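Local coordinates for cytoplasmic protein (PDB 7LPO) that probably hydrolyses steryl beta-glucosides, splitting glucose from the sterol, as a fungal sterylglucosidase of glycoside hydrolase family 5, at residues Ala156-Trp159 and Thr160-Ala163. Residues are numbered along the deposited sequence; the frame is centred on the assembly and turned at random.
Sequences APLW and TLYA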
ATOM      1  N   ALA A 156      13.754  -4.468   1.055  1.00 14.39           N
ATOM      2  CA  ALA A 156      15.065  -4.599   0.441  1.00 14.40           C
ATOM      3  C   ALA A 156      15.842  -5.799   0.991  1.00 14.43           C
ATOM      4  O   ALA A 156      15.632  -6.220   2.133  1.00 14.46           O
ATOM      5  CB  ALA A 156      15.869  -3.325   0.655  1.00 14.44           C
ATOM      6  N   PRO A 157      16.746  -6.370   0.192  1.00 14.43           N
ATOM      7  CA  PRO A 157      17.553  -7.490   0.687  1.00 14.46           C
ATOM      8  C   PRO A 157      18.550  -7.041   1.743  1.00 14.52           C
ATOM      9  O   PRO A 157      18.977  -5.886   1.786  1.00 14.54           O
ATOM     10  CB  PRO A 157      18.259  -8.019  -0.569  1.00 14.44           C
ATOM     11  CG  PRO A 157      18.231  -6.891  -1.547  1.00 14.42           C
ATOM     12  CD  PRO A 157      16.979  -6.095  -1.238  1.00 14.40           C
ATOM     13  N   LEU A 158      18.923  -7.991   2.600  1.00 14.72           N
ATOM     14  CA  LEU A 158      19.788  -7.684   3.735  1.00 14.80           C
ATOM     15  C   LEU A 158      21.099  -7.032   3.309  1.00 14.68           C
ATOM     16  O   LEU A 158      21.657  -6.217   4.056  1.00 14.73           O
ATOM     17  CB  LEU A 158      20.072  -8.965   4.522  1.00 15.90           C
ATOM     18  CG  LEU A 158      21.096  -8.909   5.652  1.00 16.75           C
ATOM     19  CD1 LEU A 158      20.597  -8.060   6.809  1.00 17.35           C
ATOM     20  CD2 LEU A 158      21.387 -10.333   6.110  1.00 17.49           C
ATOM     21  N   TRP A 159      21.612  -7.369   2.128  1.00 14.63           N
ATOM     22  CA  TRP A 159      22.909  -6.821   1.771  1.00 14.66           C
ATOM     23  C   TRP A 159      22.868  -5.315   1.539  1.00 14.66           C
ATOM     24  O   TRP A 159      23.934  -4.691   1.519  1.00 14.70           O
ATOM     25  CB  TRP A 159      23.484  -7.541   0.547  1.00 14.63           C
ATOM     26  CG  TRP A 159      22.648  -7.562  -0.712  1.00 14.57           C
ATOM     27  CD1 TRP A 159      21.905  -8.602  -1.179  1.00 14.52           C
ATOM     28  CD2 TRP A 159      22.523  -6.516  -1.682  1.00 14.54           C
ATOM     29  NE1 TRP A 159      21.317  -8.271  -2.374  1.00 14.47           N
ATOM     30  CE2 TRP A 159      21.680  -6.993  -2.704  1.00 14.48           C
ATOM     31  CE3 TRP A 159      23.045  -5.225  -1.784  1.00 14.56           C
ATOM     32  CZ2 TRP A 159      21.338  -6.223  -3.807  1.00 14.45           C
ATOM     33  CZ3 TRP A 159      22.704  -4.460  -2.881  1.00 14.52           C
ATOM     34  CH2 TRP A 159      21.857  -4.960  -3.879  1.00 14.47           C
ATOM     35  N   THR A 160      21.681  -4.709   1.384  1.00 14.62           N
ATOM     36  CA  THR A 160      21.642  -3.255   1.239  1.00 14.62           C
ATOM     37  C   THR A 160      22.057  -2.558   2.528  1.00 14.69           C
ATOM     38  O   THR A 160      22.648  -1.474   2.484  1.00 14.71           O
ATOM     39  CB  THR A 160      20.248  -2.763   0.813  1.00 14.57           C
ATOM     40  OG1 THR A 160      19.261  -3.143   1.788  1.00 14.57           O
ATOM     41  CG2 THR A 160      19.885  -3.321  -0.557  1.00 14.51           C
ATOM     42  N   LEU A 161      21.755  -3.157   3.682  1.00 14.76           N
ATOM     43  CA  LEU A 161      22.218  -2.594   4.949  1.00 15.18           C
ATOM     44  C   LEU A 161      23.742  -2.537   5.002  1.00 14.83           C
ATOM     45  O   LEU A 161      24.330  -1.518   5.392  1.00 14.87           O
ATOM     46  CB  LEU A 161      21.687  -3.424   6.116  1.00 14.79           C
ATOM     47  CG  LEU A 161      20.283  -3.108   6.619  1.00 14.77           C
ATOM     48  CD1 LEU A 161      19.280  -3.487   5.563  1.00 14.70           C
ATOM     49  CD2 LEU A 161      19.994  -3.850   7.917  1.00 17.15           C
ATOM     50  N   TYR A 162      24.398  -3.643   4.648  1.00 14.83           N
ATOM     51  CA  TYR A 162      25.853  -3.655   4.615  1.00 14.88           C
ATOM     52  C   TYR A 162      26.384  -2.643   3.613  1.00 14.87           C
ATOM     53  O   TYR A 162      27.368  -1.951   3.887  1.00 14.93           O
ATOM     54  CB  TYR A 162      26.343  -5.055   4.277  1.00 14.87           C
ATOM     55  CG  TYR A 162      26.187  -6.035   5.395  1.00 14.90           C
ATOM     56  CD1 TYR A 162      27.013  -5.976   6.509  1.00 14.98           C
ATOM     57  CD2 TYR A 162      25.222  -7.016   5.348  1.00 14.86           C
ATOM     58  CE1 TYR A 162      26.892  -6.874   7.531  1.00 15.01           C
ATOM     59  CE2 TYR A 162      25.094  -7.926   6.373  1.00 14.89           C
ATOM     60  CZ  TYR A 162      25.938  -7.851   7.458  1.00 14.97           C
ATOM     61  OH  TYR A 162      25.811  -8.755   8.479  1.00 15.00           O
ATOM     62  N   ALA A 163      25.733  -2.524   2.455  1.00 14.81           N
ATOM     63  CA  ALA A 163      26.156  -1.521   1.484  1.00 14.80           C
ATOM     64  C   ALA A 163      26.124  -0.119   2.085  1.00 14.84           C
ATOM     65  O   ALA A 163      26.966   0.722   1.737  1.00 14.87           O
ATOM     66  CB  ALA A 163      25.284  -1.598   0.237  1.00 14.73           C
TER
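Thr160 grips the carbonyl of Pro157 twice as the chain turns into the short helix 159-163. Its hydroxyl OG1 donates to Pro157 O over 2.8 Å, almost in line with the carbonyl bond (C=O...OG1 165°). The backbone Thr160 N reaches the same Pro157 O at 3.0 Å, from well above the carbonyl plane, closing a type I beta turn, Pro157-Thr160, that leads into the helix. A chi1 of 60° sets OG1 between the backbone N and the carbonyl carbon of Thr160, which lets hydroxyl and backbone N converge on one oxygen; the hydroxyl is also bonded to Trp147 NE1. Further along, Leu161 N makes a weak bond to Leu158 O, and Ala163 N closes a regular helical i to i+4 bond on Trp159 O at 3.0 Å.

The apolar contacts fall on two sides of this turn. On one, the Trp159 indole carries Thr160 CG2 over a face, a CH-pi contact 4.0 Å from the centroid of the six-membered ring, and Pro157 CG lies above the rim of the same face. Trp159 NE1 is tied to the carbonyl of Glu109, which should limit the ring's rotation. On the other, Leu158 CG meets Tyr162 CE2 at 4.2 Å, and Leu158 CD1 lies 4.4 Å from Leu161 CD2. The tyrosine hydroxyl bonds to Glu66 and Arg348.

Within this buried part of the chain, which matches the family 5 cellulase sequence family of the TIM-barrel clan, two donors of Thr160 satisfy Pro157 O at the helix start, while the threonine methyl packs on indole: one side chain serves both polar and apolar halves of the turn.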